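Side-chain contacts in mandelate racemase/muconate lactonizing protein (Paenibacillus sp., PDB 3V5C), which probably dehydrates galacturonate, as a magnesium-dependent member of the enolase superfamily: residues A[7-10]-A[11-14]; A[213-216]-A[217-220]; A[287-290]-A[291-295]. The protein carries 1 engineered substitution. All coordinates share one frame; numbering follows the deposited sequence.

Contact 1. Residues A[7-10]-A[11-14]; sequences GIQS and DWKV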
ATOM      1  N   GLY A   7      -3.267 -29.253   4.401  1.00 36.27           N
ATOM      2  CA  GLY A   7      -4.582 -29.604   4.904  1.00 36.48           C
ATOM      3  C   GLY A   7      -5.720 -29.236   3.966  1.00 30.45           C
ATOM      4  O   GLY A   7      -6.888 -29.321   4.333  1.00 32.91           O
ATOM      5  N   ILE A   8      -5.390 -28.821   2.751  1.00 31.38           N
ATOM      6  CA  ILE A   8      -6.419 -28.627   1.741  1.00 29.59           C
ATOM      7  C   ILE A   8      -6.737 -29.978   1.126  1.00 30.86           C
ATOM      8  O   ILE A   8      -5.855 -30.618   0.556  1.00 29.89           O
ATOM      9  CB  ILE A   8      -5.973 -27.661   0.633  1.00 26.26           C
ATOM     10  CG1 ILE A   8      -5.634 -26.291   1.234  1.00 24.85           C
ATOM     11  CG2 ILE A   8      -7.049 -27.556  -0.461  1.00 21.29           C
ATOM     12  CD1 ILE A   8      -5.117 -25.276   0.223  1.00 23.62           C
ATOM     13  N   GLN A   9      -7.990 -30.410   1.258  1.00 24.89           N
ATOM     14  CA  GLN A   9      -8.441 -31.673   0.679  1.00 24.61           C
ATOM     15  C   GLN A   9      -8.654 -31.511  -0.819  1.00 29.03           C
ATOM     16  O   GLN A   9      -9.021 -30.437  -1.290  1.00 19.74           O
ATOM     17  CB  GLN A   9      -9.740 -32.134   1.339  1.00 25.86           C
ATOM     18  CG  GLN A   9      -9.709 -32.080   2.857  1.00 26.26           C
ATOM     19  CD  GLN A   9      -8.604 -32.928   3.467  1.00 41.28           C
ATOM     20  OE1 GLN A   9      -8.174 -33.921   2.882  1.00 43.07           O
ATOM     21  NE2 GLN A   9      -8.142 -32.538   4.653  1.00 42.71           N
ATOM     22  N   SER A  10      -8.430 -32.578  -1.574  1.00 25.64           N
ATOM     23  CA  SER A  10      -8.520 -32.487  -3.027  1.00 19.82           C
ATOM     24  C   SER A  10      -9.959 -32.391  -3.535  1.00 16.76           C
ATOM     25  O   SER A  10     -10.181 -32.085  -4.701  1.00 19.16           O
ATOM     26  CB  SER A  10      -7.811 -33.681  -3.675  1.00 28.44           C
ATOM     27  OG  SER A  10      -8.478 -34.876  -3.327  1.00 31.56           O
ATOM     28  N   ASP A  11     -10.937 -32.643  -2.669  1.00 21.29           N
ATOM     29  CA  ASP A  11     -12.337 -32.560  -3.084  1.00 21.11           C
ATOM     30  C   ASP A  11     -12.886 -31.131  -3.005  1.00 20.27           C
ATOM     31  O   ASP A  11     -13.989 -30.863  -3.479  1.00 23.46           O
ATOM     32  CB  ASP A  11     -13.223 -33.509  -2.258  1.00 23.54           C
ATOM     33  CG  ASP A  11     -13.260 -33.144  -0.787  1.00 32.21           C
ATOM     34  OD1 ASP A  11     -12.180 -33.026  -0.173  1.00 32.07           O
ATOM     35  OD2 ASP A  11     -14.372 -32.961  -0.246  1.00 46.90           O
ATOM     36  N   TRP A  12     -12.126 -30.221  -2.400  1.00 18.28           N
ATOM     37  CA  TRP A  12     -12.596 -28.841  -2.227  1.00 18.72           C
ATOM     38  C   TRP A  12     -12.497 -28.084  -3.545  1.00 17.77           C
ATOM     39  O   TRP A  12     -11.402 -27.864  -4.056  1.00 15.92           O
ATOM     40  CB  TRP A  12     -11.780 -28.113  -1.162  1.00 17.94           C
ATOM     41  CG  TRP A  12     -11.933 -28.662   0.239  1.00 18.42           C
ATOM     42  CD1 TRP A  12     -12.817 -29.619   0.660  1.00 25.16           C
ATOM     43  CD2 TRP A  12     -11.172 -28.283   1.393  1.00 20.19           C
ATOM     44  NE1 TRP A  12     -12.646 -29.860   2.001  1.00 24.08           N
ATOM     45  CE2 TRP A  12     -11.647 -29.053   2.477  1.00 24.23           C
ATOM     46  CE3 TRP A  12     -10.136 -27.370   1.616  1.00 21.29           C
ATOM     47  CZ2 TRP A  12     -11.114 -28.939   3.766  1.00 26.22           C
ATOM     48  CZ3 TRP A  12      -9.613 -27.255   2.894  1.00 25.34           C
ATOM     49  CH2 TRP A  12     -10.104 -28.036   3.954  1.00 25.70           C
ATOM     50  N   LYS A  13     -13.647 -27.693  -4.090  1.00 14.80           N
ATOM     51  CA  LYS A  13     -13.696 -27.075  -5.395  1.00 16.87           C
ATOM     52  C   LYS A  13     -14.281 -25.670  -5.325  1.00 13.47           C
ATOM     53  O   LYS A  13     -15.058 -25.345  -4.416  1.00 16.06           O
ATOM     54  CB  LYS A  13     -14.536 -27.924  -6.353  1.00 19.03           C
ATOM     55  CG  LYS A  13     -13.931 -29.293  -6.672  1.00 19.39           C
ATOM     56  CD  LYS A  13     -14.859 -30.111  -7.560  1.00 21.71           C
ATOM     57  CE  LYS A  13     -14.123 -31.316  -8.123  1.00 23.70           C
ATOM     58  NZ  LYS A  13     -15.055 -32.379  -8.611  1.00 30.45           N
ATOM     59  N   VAL A  14     -13.912 -24.860  -6.307  1.00 16.71           N
ATOM     60  CA  VAL A  14     -14.521 -23.552  -6.484  1.00 13.99           C
ATOM     61  C   VAL A  14     -15.963 -23.765  -6.945  1.00 14.34           C
ATOM     62  O   VAL A  14     -16.204 -24.349  -7.994  1.00 20.08           O
ATOM     63  CB  VAL A  14     -13.753 -22.721  -7.518  1.00 15.87           C
ATOM     64  CG1 VAL A  14     -14.437 -21.367  -7.705  1.00 16.19           C
ATOM     65  CG2 VAL A  14     -12.294 -22.558  -7.090  1.00 14.44           C
TER
HETATM   66  O   HOH W   1      -8.738 -28.777  -3.588  1.00 18.02           O

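Contact 2. Residues A[213-216]-A[217-220]; sequences NLNL and TKEV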
ATOM      1  N   ASN A 213      13.660  17.066 -11.128  1.00 11.89           N
ATOM      2  CA  ASN A 213      14.813  16.475 -11.822  1.00  9.88           C
ATOM      3  C   ASN A 213      15.922  16.409 -10.767  1.00 11.03           C
ATOM      4  O   ASN A 213      15.671  16.727  -9.581  1.00 12.43           O
ATOM      5  CB  ASN A 213      15.202  17.281 -13.078  1.00 11.21           C
ATOM      6  CG  ASN A 213      15.508  18.743 -12.775  1.00 14.01           C
ATOM      7  OD1 ASN A 213      15.763  19.121 -11.627  1.00 11.67           O
ATOM      8  ND2 ASN A 213      15.487  19.574 -13.814  1.00 13.57           N
ATOM      9  N   LEU A 214      17.118  15.971 -11.134  1.00  8.99           N
ATOM     10  CA  LEU A 214      18.121  15.704 -10.122  1.00  9.11           C
ATOM     11  C   LEU A 214      18.523  16.979  -9.370  1.00 12.34           C
ATOM     12  O   LEU A 214      18.693  16.960  -8.149  1.00 12.41           O
ATOM     13  CB  LEU A 214      19.326  14.991 -10.738  1.00  9.61           C
ATOM     14  CG  LEU A 214      20.514  14.687  -9.827  1.00  8.80           C
ATOM     15  CD1 LEU A 214      20.117  13.758  -8.672  1.00 13.81           C
ATOM     16  CD2 LEU A 214      21.643  14.058 -10.669  1.00 13.57           C
ATOM     17  N   ASN A 215      18.697  18.080 -10.101  1.00 11.45           N
ATOM     18  CA  ASN A 215      19.106  19.324  -9.455  1.00 12.73           C
ATOM     19  C   ASN A 215      18.010  19.934  -8.572  1.00 13.54           C
ATOM     20  O   ASN A 215      18.309  20.458  -7.503  1.00 12.98           O
ATOM     21  CB  ASN A 215      19.673  20.337 -10.459  1.00 12.34           C
ATOM     22  CG  ASN A 215      21.176  20.196 -10.639  1.00 12.33           C
ATOM     23  OD1 ASN A 215      21.860  19.662  -9.773  1.00 14.55           O
ATOM     24  ND2 ASN A 215      21.701  20.699 -11.749  1.00 13.16           N
ATOM     25  N   LEU A 216      16.744  19.860  -8.993  1.00 12.10           N
ATOM     26  CA  LEU A 216      15.659  20.283  -8.102  1.00 10.36           C
ATOM     27  C   LEU A 216      15.687  19.456  -6.833  1.00 12.57           C
ATOM     28  O   LEU A 216      15.484  19.974  -5.730  1.00 12.70           O
ATOM     29  CB  LEU A 216      14.295  20.138  -8.764  1.00 13.96           C
ATOM     30  CG  LEU A 216      13.885  21.279  -9.675  1.00 17.66           C
ATOM     31  CD1 LEU A 216      12.693  20.865 -10.542  1.00 17.98           C
ATOM     32  CD2 LEU A 216      13.564  22.542  -8.854  1.00 18.15           C
ATOM     33  N   THR A 217      15.932  18.156  -6.998  1.00 11.95           N
ATOM     34  CA  THR A 217      15.978  17.239  -5.872  1.00 12.25           C
ATOM     35  C   THR A 217      17.073  17.631  -4.908  1.00 11.29           C
ATOM     36  O   THR A 217      16.842  17.693  -3.704  1.00 12.24           O
ATOM     37  CB  THR A 217      16.180  15.799  -6.360  1.00 10.66           C
ATOM     38  OG1 THR A 217      15.063  15.452  -7.191  1.00 11.11           O
ATOM     39  CG2 THR A 217      16.255  14.847  -5.169  1.00 14.62           C
ATOM     40  N   LYS A 218      18.258  17.920  -5.439  1.00 11.69           N
ATOM     41  CA  LYS A 218      19.368  18.322  -4.592  1.00 11.14           C
ATOM     42  C   LYS A 218      19.083  19.655  -3.902  1.00 11.90           C
ATOM     43  O   LYS A 218      19.500  19.858  -2.756  1.00 14.48           O
ATOM     44  CB  LYS A 218      20.654  18.419  -5.421  1.00  9.46           C
ATOM     45  CG  LYS A 218      21.162  17.052  -5.867  1.00 11.52           C
ATOM     46  CD  LYS A 218      22.392  17.230  -6.760  1.00 11.27           C
ATOM     47  CE  LYS A 218      22.998  15.877  -7.091  1.00 10.90           C
ATOM     48  NZ  LYS A 218      24.167  16.033  -8.016  1.00 12.16           N
ATOM     49  N   GLU A 219      18.384  20.552  -4.592  1.00 11.37           N
ATOM     50  CA  GLU A 219      18.071  21.850  -3.991  1.00 15.54           C
ATOM     51  C   GLU A 219      17.154  21.660  -2.796  1.00 15.49           C
ATOM     52  O   GLU A 219      17.360  22.269  -1.739  1.00 14.87           O
ATOM     53  CB  GLU A 219      17.424  22.792  -4.989  1.00 13.99           C
ATOM     54  CG  GLU A 219      16.897  24.059  -4.374  1.00 20.30           C
ATOM     55  CD  GLU A 219      16.684  25.155  -5.397  1.00 33.79           C
ATOM     56  OE1 GLU A 219      17.333  25.116  -6.473  1.00 28.22           O
ATOM     57  OE2 GLU A 219      15.863  26.057  -5.120  1.00 40.60           O
ATOM     58  N   VAL A 220      16.144  20.812  -2.960  1.00 10.43           N
ATOM     59  CA  VAL A 220      15.207  20.550  -1.880  1.00 11.07           C
ATOM     60  C   VAL A 220      15.863  19.810  -0.706  1.00 14.41           C
ATOM     61  O   VAL A 220      15.674  20.180   0.462  1.00 14.07           O
ATOM     62  CB  VAL A 220      14.030  19.761  -2.411  1.00  9.98           C
ATOM     63  CG1 VAL A 220      13.178  19.245  -1.271  1.00 12.47           C
ATOM     64  CG2 VAL A 220      13.222  20.623  -3.380  1.00 10.81           C
TER
HETATM   65  O   HOH W   2      23.294  17.351 -10.293  1.00 13.77           O
HETATM   66  O   HOH W   3      17.980  23.347  -8.504  1.00 24.81           O

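Contact 3. Residues A[287-290]-A[291-295]; sequences IWPG and FTHWM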
ATOM      1  N   ILE A 287      -1.855  -4.373  -4.654  1.00  8.60           N
ATOM      2  CA  ILE A 287      -2.898  -4.997  -5.467  1.00 10.21           C
ATOM      3  C   ILE A 287      -2.316  -5.492  -6.806  1.00  9.02           C
ATOM      4  O   ILE A 287      -2.584  -6.615  -7.239  1.00 12.09           O
ATOM      5  CB  ILE A 287      -4.059  -4.029  -5.758  1.00 11.87           C
ATOM      6  CG1 ILE A 287      -4.592  -3.381  -4.476  1.00 11.15           C
ATOM      7  CG2 ILE A 287      -5.191  -4.744  -6.510  1.00 12.26           C
ATOM      8  CD1 ILE A 287      -5.146  -4.360  -3.474  1.00 13.11           C
ATOM      9  N   TRP A 288      -1.527  -4.644  -7.463  1.00 10.51           N
ATOM     10  CA  TRP A 288      -0.860  -5.024  -8.707  1.00 11.88           C
ATOM     11  C   TRP A 288       0.616  -4.645  -8.587  1.00 11.62           C
ATOM     12  O   TRP A 288       0.950  -3.463  -8.623  1.00 13.24           O
ATOM     13  CB  TRP A 288      -1.503  -4.306  -9.896  1.00 12.64           C
ATOM     14  CG  TRP A 288      -0.811  -4.568 -11.188  1.00 18.27           C
ATOM     15  CD1 TRP A 288      -0.961  -5.666 -11.990  1.00 20.08           C
ATOM     16  CD2 TRP A 288       0.172  -3.734 -11.827  1.00 18.71           C
ATOM     17  NE1 TRP A 288      -0.150  -5.555 -13.099  1.00 25.09           N
ATOM     18  CE2 TRP A 288       0.561  -4.385 -13.017  1.00 26.26           C
ATOM     19  CE3 TRP A 288       0.758  -2.499 -11.508  1.00 21.97           C
ATOM     20  CZ2 TRP A 288       1.509  -3.841 -13.893  1.00 28.78           C
ATOM     21  CZ3 TRP A 288       1.700  -1.961 -12.380  1.00 26.49           C
ATOM     22  CH2 TRP A 288       2.066  -2.633 -13.555  1.00 26.43           C
ATOM     23  N   PRO A 289       1.513  -5.635  -8.478  1.00 10.36           N
ATOM     24  CA  PRO A 289       1.363  -7.055  -8.811  1.00  9.15           C
ATOM     25  C   PRO A 289       0.733  -7.944  -7.738  1.00 13.68           C
ATOM     26  O   PRO A 289       0.464  -9.111  -8.039  1.00 13.18           O
ATOM     27  CB  PRO A 289       2.802  -7.499  -9.045  1.00 11.68           C
ATOM     28  CG  PRO A 289       3.590  -6.653  -8.073  1.00 12.79           C
ATOM     29  CD  PRO A 289       2.914  -5.303  -8.143  1.00 11.04           C
ATOM     30  N   GLY A 290       0.501  -7.435  -6.531  1.00  9.70           N
ATOM     31  CA  GLY A 290      -0.239  -8.232  -5.564  1.00 10.58           C
ATOM     32  C   GLY A 290       0.515  -8.932  -4.447  1.00 10.16           C
ATOM     33  O   GLY A 290       1.738  -8.820  -4.302  1.00  9.90           O
ATOM     34  N   PHE A 291      -0.270  -9.647  -3.645  1.00 10.64           N
ATOM     35  CA  PHE A 291       0.163 -10.251  -2.393  1.00 10.38           C
ATOM     36  C   PHE A 291       1.116 -11.432  -2.608  1.00 10.97           C
ATOM     37  O   PHE A 291       2.179 -11.495  -1.988  1.00 11.12           O
ATOM     38  CB  PHE A 291      -1.078 -10.720  -1.612  1.00 12.17           C
ATOM     39  CG  PHE A 291      -0.809 -11.016  -0.143  1.00 12.06           C
ATOM     40  CD1 PHE A 291      -1.017 -10.043   0.825  1.00 10.68           C
ATOM     41  CD2 PHE A 291      -0.370 -12.275   0.263  1.00 12.00           C
ATOM     42  CE1 PHE A 291      -0.777 -10.303   2.164  1.00 12.70           C
ATOM     43  CE2 PHE A 291      -0.137 -12.553   1.617  1.00 11.80           C
ATOM     44  CZ  PHE A 291      -0.335 -11.554   2.570  1.00 11.34           C
ATOM     45  N   THR A 292       0.707 -12.378  -3.449  1.00 10.80           N
ATOM     46  CA  THR A 292       1.513 -13.566  -3.733  1.00 12.27           C
ATOM     47  C   THR A 292       2.847 -13.165  -4.364  1.00 10.84           C
ATOM     48  O   THR A 292       3.919 -13.668  -3.983  1.00 11.88           O
ATOM     49  CB  THR A 292       0.737 -14.534  -4.645  1.00 14.87           C
ATOM     50  OG1 THR A 292      -0.467 -14.910  -3.972  1.00 18.89           O
ATOM     51  CG2 THR A 292       1.569 -15.789  -4.906  1.00 19.39           C
ATOM     52  N   HIS A 293       2.777 -12.211  -5.280  1.00 12.52           N
ATOM     53  CA  HIS A 293       3.977 -11.665  -5.902  1.00 11.91           C
ATOM     54  C   HIS A 293       4.887 -11.053  -4.831  1.00 11.59           C
ATOM     55  O   HIS A 293       6.113 -11.256  -4.810  1.00 12.41           O
ATOM     56  CB  HIS A 293       3.589 -10.611  -6.936  1.00 13.39           C
ATOM     57  CG  HIS A 293       4.759 -10.028  -7.655  1.00 12.71           C
ATOM     58  ND1 HIS A 293       5.119 -10.418  -8.928  1.00 16.69           N
ATOM     59  CD2 HIS A 293       5.646  -9.071  -7.287  1.00 14.51           C
ATOM     60  CE1 HIS A 293       6.180  -9.731  -9.311  1.00 16.54           C
ATOM     61  NE2 HIS A 293       6.521  -8.910  -8.334  1.00 17.41           N
ATOM     62  N   TRP A 294       4.283 -10.290  -3.921  1.00 10.95           N
ATOM     63  CA  TRP A 294       5.040  -9.634  -2.861  1.00 10.55           C
ATOM     64  C   TRP A 294       5.682 -10.618  -1.879  1.00 10.22           C
ATOM     65  O   TRP A 294       6.761 -10.354  -1.361  1.00 11.74           O
ATOM     66  CB  TRP A 294       4.159  -8.617  -2.121  1.00  9.02           C
ATOM     67  CG  TRP A 294       4.455  -7.199  -2.504  1.00 11.13           C
ATOM     68  CD1 TRP A 294       3.626  -6.344  -3.164  1.00  8.87           C
ATOM     69  CD2 TRP A 294       5.661  -6.481  -2.232  1.00  9.82           C
ATOM     70  NE1 TRP A 294       4.251  -5.114  -3.327  1.00  8.67           N
ATOM     71  CE2 TRP A 294       5.497  -5.174  -2.759  1.00 12.18           C
ATOM     72  CE3 TRP A 294       6.867  -6.808  -1.592  1.00 10.32           C
ATOM     73  CZ2 TRP A 294       6.496  -4.206  -2.680  1.00 11.78           C
ATOM     74  CZ3 TRP A 294       7.866  -5.827  -1.505  1.00 14.08           C
ATOM     75  CH2 TRP A 294       7.665  -4.542  -2.039  1.00 11.51           C
ATOM     76  N   MET A 295       5.042 -11.757  -1.628  1.00 13.22           N
ATOM     77  CA  MET A 295       5.707 -12.761  -0.799  1.00 12.45           C
ATOM     78  C   MET A 295       7.049 -13.192  -1.419  1.00 13.82           C
ATOM     79  O   MET A 295       8.086 -13.263  -0.730  1.00 14.81           O
ATOM     80  CB  MET A 295       4.794 -13.969  -0.603  1.00 12.13           C
ATOM     81  CG  MET A 295       3.638 -13.650   0.338  1.00 13.46           C
ATOM     82  SD  MET A 295       2.369 -14.946   0.399  1.00 19.79           S
ATOM     83  CE  MET A 295       3.369 -16.419   0.597  1.00 29.28           C
TER
HETATM   84  O   HOH W   4       0.326 -11.500  -6.562  1.00 10.94           O

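Contact 1. Residues A[7-10]-A[11-14]
Gln9 lies against the indole of Trp12, three residues on, across a type I beta turn that runs from Gln9 to Trp12. The apolar part of the contact is a CH-pi interaction: Gln9 CB sits 3.8 Å from the centroid of the five-membered ring, almost straight over its face. Gln9 CG carries the cover on to the six-membered ring, 3.6 Å from Trp12 CZ2. The chain bends at chi2 (-59°), and the amide plane ends nearly upright to the indole, 81° apart. Farther along the ring, Ile8 CG2 meets Trp12 CE3 at 3.7 Å.

The polar part is backbone. Trp12 N gives the turn's hydrogen bond to Gln9 O, weak at 3.3 Å though fairly straight. A water bridges the same turn, donating to both Gln9 O (2.8 Å) and Trp12 O (2.9 Å).

Around the turn, Arg106 makes a cation-pi contact with the indole, and the Trp102 ring of helix 92-107 meets it steeply inclined. Ile52 of strand 42-52 also touches Trp12, while Arg76 NH1 is hydrogen-bonded to Ser10 O. The surface turn is thus pinned beside that helix and sheet just before strand 14-30 begins.

Contact 2. Residues A[213-216]-A[217-220]
The first turns of helix 214-223 start from an Asn N-cap, and Asn213 and Thr217 hold that start together with both backbone and side chain. Thr217 N donates to Asn213 O at 3.0 Å, and the hydroxyl Thr217 OG1 donates to the same oxygen at 2.8 Å, so two donors grip one carbonyl. The hydroxyl comes from well above the carbonyl plane, 42° out of it, whereas the amide is tilted from it much less. Thr217 OG1 can fold back this way because chi1 (-61°) sets it beside its own backbone N. The cap itself is Asn213 OD1, which takes Leu216 N at 2.9 Å in a nearly straight bond.

This helix is the middle piece of a beta-alpha-beta unit, between strands 204-207 and 231-233 of the enolase-type barrel. On one flank Leu216 meets Leu180 and Thr184 of helix 180-198; on another Leu214 packs on Leu242 and Leu246 of helix 240-253.

Lys218 lies back across Leu214 one turn earlier, its CE 3.9 Å from Leu214 CG. Its extended chain carries NZ to a salt bridge with Asp245, and a water accepts from that NZ at 2.8 Å while donating to Asn215 OD1. A second water donates to Glu219 OE1 (2.8 Å) and, weakly, to Asn215 O, whose main bond is the helical one from Glu219 N at 2.9 Å.

Contact 3. Residues A[287-290]-A[291-295]
Pro289 places its ring over one face of the His293 imidazole, four residues on. Its CG is the leading atom: it stands 3.6 Å from the centroid of the imidazole, 27° off the normal, in a CH-pi contact, and sits toward the CD2 rim, 3.3 Å from His293 CD2. Pro289 CB follows at 3.5 Å from His293 CG, so two carbons of the pyrrolidine, not one, bear on the face. With chi1 at -178°, His293 directs CG away from its own backbone N and back toward the proline; chi2, near 101°, then turns the flat side of the imidazole to it. The proline follows a cis peptide bond from Trp288.

Trp294 meets the loop differently. Its side chain uses an edge, with CD1 3.3 Å from Gly290 O and that oxygen near the indole plane. The same oxygen accepts the helical bond from Trp294 N at 3.0 Å, while Trp294 NE1 hydrogen-bonds Tyr284 O. A water ties the proline's backbone to the helix as well, donating to Pro289 O and accepting from His293 N at 2.9 Å.

The Phe291 ring packs against Leu100, Val111 and Leu325. Outside the two segments, the carboxylate of Glu96 accepts from Phe291 N and Thr292 N, two amides at the helix start. Gly290, at positive phi, is the N-cap residue. The whole is a helix N-terminus entered from a cis-proline loop, where strand 281-282 of the enolase-type barrel passes on to helix 291-303.

All three contacts are local, each made within one continuous run of chain, and none touches another. Contacts 1 and 2 lie on opposite sides of the chain's centre, with centres about 55 Å apart. Contact 3 is the buried one, with its centre about 23 Å from that of contact 1 and about 32 Å from that of contact 2. Helix 92-107 is a neighbour common to the first and third, since it supplies Trp102 and Arg106 to one and Glu96 to the other. Contacts 2 and 3 share the barrel domain, whose magnesium is bound by Glu238 and Asp261; the side chains of Thr217 and Trp294 each lie about 12 Å from a magnesium ion.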